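PDB 1YSJ: N-acetylcysteine deacetylase from Bacillus subtilis, which probably hydrolyses N-acetylcysteine to cysteine and acetate with two divalent metal ions, in the use of S-(2-succino)cysteine as sulfur source. Local coordinates for residues 93-105 against 117-131. The protein carries 1 engineered substitution. Sequence-based numbering, arbitrary orientation.
Sequences AIRADIDALPIQE and GTMHACGHDFHTASI. With NI (nickel (II) ion), chain C; NI (nickel (II) ion), chain D.
The imidazole of His124 has the carboxylate of Asp97 stacked on one face, the planes 9° apart, with Asp99 OD1 and a nickel-bound water at its edge. The His127 ring carries Gly123 O centred over one face and Asp97 OD1 at its edge. The His120 ring has the Ala100 methyl centred over one face, the backbone N of Asp125 toward the rim of the opposite face, and Ile98 O at its edge. This is the dinuclear site of an M20 peptidase, past the C-terminal end of strand 93-97 and at the N-terminal end of helix 124-131, with Gly123 as N-cap. The two nitrogens of His124 divide the work: NE2 binds one nickel at 2.0 Å, and ND1 donates to Asp99 OD1 at 3.2 Å, probably making NE2 a stronger ligand. Ser48 holds Asp99 OD2. Cys122 suits its place because a thiolate can bridge two metals; His182 joins it on the nickel that His124 binds, Glu158 and His374 on the other. Asp97 (chi1 35°) accepts from His127 ND1 on the syn lone pair of OD1 at 2.8 Å. Arg95, salt-bridged to Glu349 and Asp350, lies offset over its far face, a long charge contact only (NH1 to OD2 3.6 Å). Small Ala96 lets the helix approach, its CB against Ile131 CG1; Ile94 extends this apolar seam. Leu101 N to Met119 O and Met119 N to Leu101 O, both 2.9 Å, form a single antiparallel bridge. The extended selenomethionine Met119 runs SE beside Glu105 CB (3.7 Å), and its last bond (chi3 30°) turns CE onto Ile103 CG2 at 3.3 Å.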
loop_
_atom_site.group_PDB
_atom_site.type_symbol
_atom_site.label_atom_id
_atom_site.label_comp_id
_atom_site.label_asym_id
_atom_site.label_seq_id
_atom_site.Cartn_x
_atom_site.Cartn_y
_atom_site.Cartn_z
ATOM N N ALA A 93 -30.329 2.874 -34.602
ATOM C CA ALA A 93 -29.551 3.943 -34.007
ATOM C C ALA A 93 -28.106 3.923 -34.475
ATOM O O ALA A 93 -27.549 2.863 -34.752
ATOM C CB ALA A 93 -29.632 3.879 -32.479
ATOM N N ILE A 94 -27.517 5.110 -34.581
ATOM C CA ILE A 94 -26.103 5.258 -34.897
ATOM C C ILE A 94 -25.455 6.152 -33.833
ATOM O O ILE A 94 -25.923 7.258 -33.556
ATOM C CB ILE A 94 -25.872 5.820 -36.322
ATOM C CG1 ILE A 94 -26.440 4.860 -37.374
ATOM C CG2 ILE A 94 -24.376 6.049 -36.567
ATOM C CD1 ILE A 94 -26.448 5.418 -38.797
ATOM N N ARG A 95 -24.378 5.659 -33.241
ATOM C CA ARG A 95 -23.820 6.282 -32.059
ATOM C C ARG A 95 -22.426 6.858 -32.292
ATOM O O ARG A 95 -21.571 6.213 -32.902
ATOM C CB ARG A 95 -23.820 5.270 -30.907
ATOM C CG ARG A 95 -23.242 5.760 -29.584
ATOM C CD ARG A 95 -21.729 5.571 -29.536
ATOM N NE ARG A 95 -21.270 5.371 -28.170
ATOM C CZ ARG A 95 -20.096 4.844 -27.842
ATOM N NH1 ARG A 95 -19.239 4.468 -28.785
ATOM N NH2 ARG A 95 -19.783 4.690 -26.564
ATOM N N ALA A 96 -22.220 8.077 -31.795
ATOM C CA ALA A 96 -20.890 8.682 -31.676
ATOM C C ALA A 96 -20.668 9.181 -30.245
ATOM O O ALA A 96 -21.610 9.610 -29.580
ATOM C CB ALA A 96 -20.731 9.831 -32.668
ATOM N N ASP A 97 -19.426 9.117 -29.777
ATOM C CA ASP A 97 -19.051 9.654 -28.460
ATOM C C ASP A 97 -18.429 11.041 -28.591
ATOM O O ASP A 97 -17.702 11.305 -29.545
ATOM C CB ASP A 97 -18.114 8.696 -27.710
ATOM C CG ASP A 97 -17.152 7.954 -28.634
ATOM O OD1 ASP A 97 -16.934 8.389 -29.788
ATOM O OD2 ASP A 97 -16.613 6.919 -28.194
ATOM N N ILE A 98 -18.719 11.930 -27.641
ATOM C CA ILE A 98 -18.360 13.351 -27.802
ATOM C C ILE A 98 -17.342 13.931 -26.796
ATOM O O ILE A 98 -16.964 15.097 -26.911
ATOM C CB ILE A 98 -19.631 14.264 -27.859
ATOM C CG1 ILE A 98 -20.350 14.320 -26.498
ATOM C CG2 ILE A 98 -20.574 13.801 -28.965
ATOM C CD1 ILE A 98 -21.441 15.391 -26.406
ATOM N N ASP A 99 -16.909 13.128 -25.822
ATOM C CA ASP A 99 -16.032 13.613 -24.742
ATOM C C ASP A 99 -14.526 13.451 -25.011
ATOM O O ASP A 99 -14.103 12.529 -25.701
ATOM C CB ASP A 99 -16.411 12.967 -23.399
ATOM C CG ASP A 99 -16.249 11.446 -23.394
ATOM O OD1 ASP A 99 -16.379 10.796 -24.459
ATOM O OD2 ASP A 99 -16.008 10.896 -22.299
ATOM N N ALA A 100 -13.733 14.364 -24.449
ATOM C CA ALA A 100 -12.274 14.340 -24.566
ATOM C C ALA A 100 -11.603 13.850 -23.271
ATOM O O ALA A 100 -12.268 13.287 -22.393
ATOM C CB ALA A 100 -11.764 15.709 -24.949
ATOM N N LEU A 101 -10.296 14.082 -23.150
ATOM C CA LEU A 101 -9.499 13.524 -22.050
ATOM C C LEU A 101 -8.625 14.542 -21.319
ATOM O O LEU A 101 -8.174 15.512 -21.927
ATOM C CB LEU A 101 -8.630 12.373 -22.563
ATOM C CG LEU A 101 -9.358 11.052 -22.818
ATOM C CD1 LEU A 101 -8.586 10.223 -23.830
ATOM C CD2 LEU A 101 -9.598 10.272 -21.517
ATOM N N PRO A 102 -8.377 14.315 -20.009
ATOM C CA PRO A 102 -7.511 15.197 -19.216
ATOM C C PRO A 102 -6.025 14.979 -19.519
ATOM O O PRO A 102 -5.244 14.625 -18.629
ATOM C CB PRO A 102 -7.834 14.795 -17.774
ATOM C CG PRO A 102 -8.196 13.344 -17.875
ATOM C CD PRO A 102 -8.925 13.211 -19.192
ATOM N N ILE A 103 -5.644 15.194 -20.775
ATOM C CA ILE A 103 -4.262 15.034 -21.200
ATOM C C ILE A 103 -3.832 16.280 -21.976
ATOM O O ILE A 103 -4.616 16.828 -22.751
ATOM C CB ILE A 103 -4.081 13.773 -22.090
ATOM C CG1 ILE A 103 -4.731 12.542 -21.451
ATOM C CG2 ILE A 103 -2.598 13.516 -22.366
ATOM C CD1 ILE A 103 -5.017 11.411 -22.420
ATOM N N GLN A 104 -2.598 16.726 -21.752
ATOM C CA GLN A 104 -2.027 17.849 -22.494
ATOM C C GLN A 104 -1.626 17.404 -23.901
ATOM O O GLN A 104 -0.850 16.456 -24.065
ATOM C CB GLN A 104 -0.816 18.430 -21.744
ATOM C CG GLN A 104 -0.030 19.500 -22.503
ATOM C CD GLN A 104 -0.794 20.809 -22.662
ATOM O OE1 GLN A 104 -1.333 21.348 -21.693
ATOM N NE2 GLN A 104 -0.830 21.331 -23.886
ATOM N N GLU A 105 -2.155 18.094 -24.908
ATOM C CA GLU A 105 -1.849 17.784 -26.305
ATOM C C GLU A 105 -0.403 18.112 -26.671
ATOM O O GLU A 105 0.100 19.186 -26.327
ATOM C CB GLU A 105 -2.820 18.511 -27.238
ATOM C CG GLU A 105 -2.607 18.209 -28.711
ATOM C CD GLU A 105 -3.864 18.363 -29.532
ATOM O OE1 GLU A 105 -4.872 18.874 -29.000
ATOM O OE2 GLU A 105 -3.845 17.964 -30.716
ATOM N N GLY A 117 -4.177 20.892 -21.058
ATOM C CA GLY A 117 -4.479 19.776 -20.175
ATOM C C GLY A 117 -5.692 18.970 -20.608
ATOM O O GLY A 117 -6.009 17.957 -19.993
ATOM N N THR A 118 -6.372 19.430 -21.659
ATOM C CA THR A 118 -7.487 18.697 -22.254
ATOM C C THR A 118 -7.210 18.441 -23.737
ATOM O O THR A 118 -6.680 19.305 -24.439
ATOM C CB THR A 118 -8.835 19.433 -22.053
ATOM O OG1 THR A 118 -9.019 19.712 -20.661
ATOM C CG2 THR A 118 -10.015 18.581 -22.527
HETATM N N MSE A 119 -7.553 17.240 -24.200
HETATM C CA MSE A 119 -7.308 16.842 -25.584
HETATM C C MSE A 119 -8.218 15.713 -26.038
HETATM O O MSE A 119 -8.487 14.780 -25.282
HETATM C CB MSE A 119 -5.849 16.420 -25.782
HETATM C CG MSE A 119 -5.589 15.688 -27.089
HETATM SE SE MSE A 119 -3.812 14.913 -27.268
HETATM C CE MSE A 119 -3.454 14.553 -25.427
ATOM N N HIS A 120 -8.665 15.803 -27.288
ATOM C CA HIS A 120 -9.333 14.703 -27.964
ATOM C C HIS A 120 -8.307 13.666 -28.425
ATOM O O HIS A 120 -8.034 13.533 -29.621
ATOM C CB HIS A 120 -10.162 15.228 -29.147
ATOM C CG HIS A 120 -11.572 15.577 -28.787
ATOM N ND1 HIS A 120 -12.489 14.633 -28.376
ATOM C CD2 HIS A 120 -12.226 16.762 -28.782
ATOM C CE1 HIS A 120 -13.644 15.223 -28.124
ATOM N NE2 HIS A 120 -13.510 16.516 -28.360
ATOM N N ALA A 121 -7.748 12.933 -27.464
ATOM C CA ALA A 121 -6.677 11.967 -27.722
ATOM C C ALA A 121 -7.199 10.572 -28.078
ATOM O O ALA A 121 -6.430 9.616 -28.172
ATOM C CB ALA A 121 -5.731 11.896 -26.521
ATOM N N CYS A 122 -8.505 10.462 -28.279
ATOM C CA CYS A 122 -9.122 9.189 -28.633
ATOM C C CYS A 122 -9.946 9.286 -29.926
ATOM O O CYS A 122 -10.614 8.333 -30.312
ATOM C CB CYS A 122 -9.974 8.677 -27.468
ATOM S SG CYS A 122 -10.142 6.872 -27.400
ATOM N N GLY A 123 -9.889 10.446 -30.585
ATOM C CA GLY A 123 -10.552 10.651 -31.880
ATOM C C GLY A 123 -12.069 10.810 -31.852
ATOM O O GLY A 123 -12.727 10.630 -32.873
ATOM N N HIS A 124 -12.625 11.168 -30.697
ATOM C CA HIS A 124 -14.074 11.326 -30.546
ATOM C C HIS A 124 -14.606 12.535 -31.313
ATOM O O HIS A 124 -15.786 12.576 -31.693
ATOM C CB HIS A 124 -14.450 11.413 -29.068
ATOM C CG HIS A 124 -14.191 10.149 -28.304
ATOM N ND1 HIS A 124 -14.678 9.936 -27.032
ATOM C CD2 HIS A 124 -13.505 9.028 -28.637
ATOM C CE1 HIS A 124 -14.291 8.745 -26.608
ATOM N NE2 HIS A 124 -13.580 8.173 -27.563
ATOM N N ASP A 125 -13.733 13.519 -31.524
ATOM C CA ASP A 125 -14.020 14.625 -32.421
ATOM C C ASP A 125 -14.278 14.088 -33.839
ATOM O O ASP A 125 -15.270 14.457 -34.474
ATOM C CB ASP A 125 -12.882 15.665 -32.400
ATOM C CG ASP A 125 -11.504 15.058 -32.665
ATOM O OD1 ASP A 125 -11.282 13.868 -32.356
ATOM O OD2 ASP A 125 -10.626 15.786 -33.176
ATOM N N PHE A 126 -13.395 13.197 -34.303
ATOM C CA PHE A 126 -13.576 12.466 -35.561
ATOM C C PHE A 126 -14.879 11.660 -35.625
ATOM O O PHE A 126 -15.604 11.752 -36.617
ATOM C CB PHE A 126 -12.365 11.569 -35.850
ATOM C CG PHE A 126 -12.616 10.516 -36.901
ATOM C CD1 PHE A 126 -12.658 10.853 -38.251
ATOM C CD2 PHE A 126 -12.799 9.183 -36.538
ATOM C CE1 PHE A 126 -12.891 9.883 -39.222
ATOM C CE2 PHE A 126 -13.032 8.202 -37.501
ATOM C CZ PHE A 126 -13.078 8.554 -38.847
ATOM N N HIS A 127 -15.171 10.874 -34.587
ATOM C CA HIS A 127 -16.409 10.085 -34.549
ATOM C C HIS A 127 -17.630 10.979 -34.705
ATOM O O HIS A 127 -18.525 10.676 -35.499
ATOM C CB HIS A 127 -16.543 9.275 -33.253
ATOM C CG HIS A 127 -15.424 8.311 -33.016
ATOM N ND1 HIS A 127 -15.059 7.896 -31.753
ATOM C CD2 HIS A 127 -14.580 7.692 -33.874
ATOM C CE1 HIS A 127 -14.043 7.057 -31.846
ATOM N NE2 HIS A 127 -13.730 6.922 -33.121
ATOM N N THR A 128 -17.645 12.078 -33.945
ATOM C CA THR A 128 -18.742 13.042 -33.952
ATOM C C THR A 128 -18.950 13.676 -35.328
ATOM O O THR A 128 -20.056 13.618 -35.871
ATOM C CB THR A 128 -18.537 14.134 -32.862
ATOM O OG1 THR A 128 -18.592 13.519 -31.566
ATOM C CG2 THR A 128 -19.602 15.227 -32.953
ATOM N N ALA A 129 -17.892 14.257 -35.888
ATOM C CA ALA A 129 -17.966 14.891 -37.209
ATOM C C ALA A 129 -18.409 13.920 -38.313
ATOM O O ALA A 129 -19.216 14.288 -39.165
ATOM C CB ALA A 129 -16.644 15.547 -37.569
ATOM N N SER A 130 -17.895 12.688 -38.270
ATOM C CA SER A 130 -18.279 11.624 -39.209
ATOM C C SER A 130 -19.768 11.325 -39.178
ATOM O O SER A 130 -20.413 11.280 -40.225
ATOM C CB SER A 130 -17.511 10.331 -38.918
ATOM O OG SER A 130 -16.142 10.453 -39.256
ATOM N N ILE A 131 -20.307 11.128 -37.975
ATOM C CA ILE A 131 -21.714 10.765 -37.795
ATOM C C ILE A 131 -22.656 11.956 -38.057
ATOM O O ILE A 131 -23.837 11.766 -38.377
ATOM C CB ILE A 131 -21.958 10.083 -36.403
ATOM C CG1 ILE A 131 -21.130 8.794 -36.266
ATOM C CG2 ILE A 131 -23.438 9.769 -36.153
ATOM C CD1 ILE A 131 -21.254 7.815 -37.436
HETATM NI NI NI C . -12.624 6.360 -27.548
HETATM NI NI NI D . -10.605 6.516 -24.888
HETATM O O HOH W 1 -15.554 17.520 -26.415
HETATM O O HOH W 2 -7.770 18.175 -28.747
HETATM O O HOH W 3 -4.064 20.139 -24.277
HETATM O O HOH W 4 -12.504 5.347 -25.964
HETATM O O HOH W 5 -14.761 5.587 -27.438
HETATM O O HOH W 6 -10.386 4.190 -24.749
#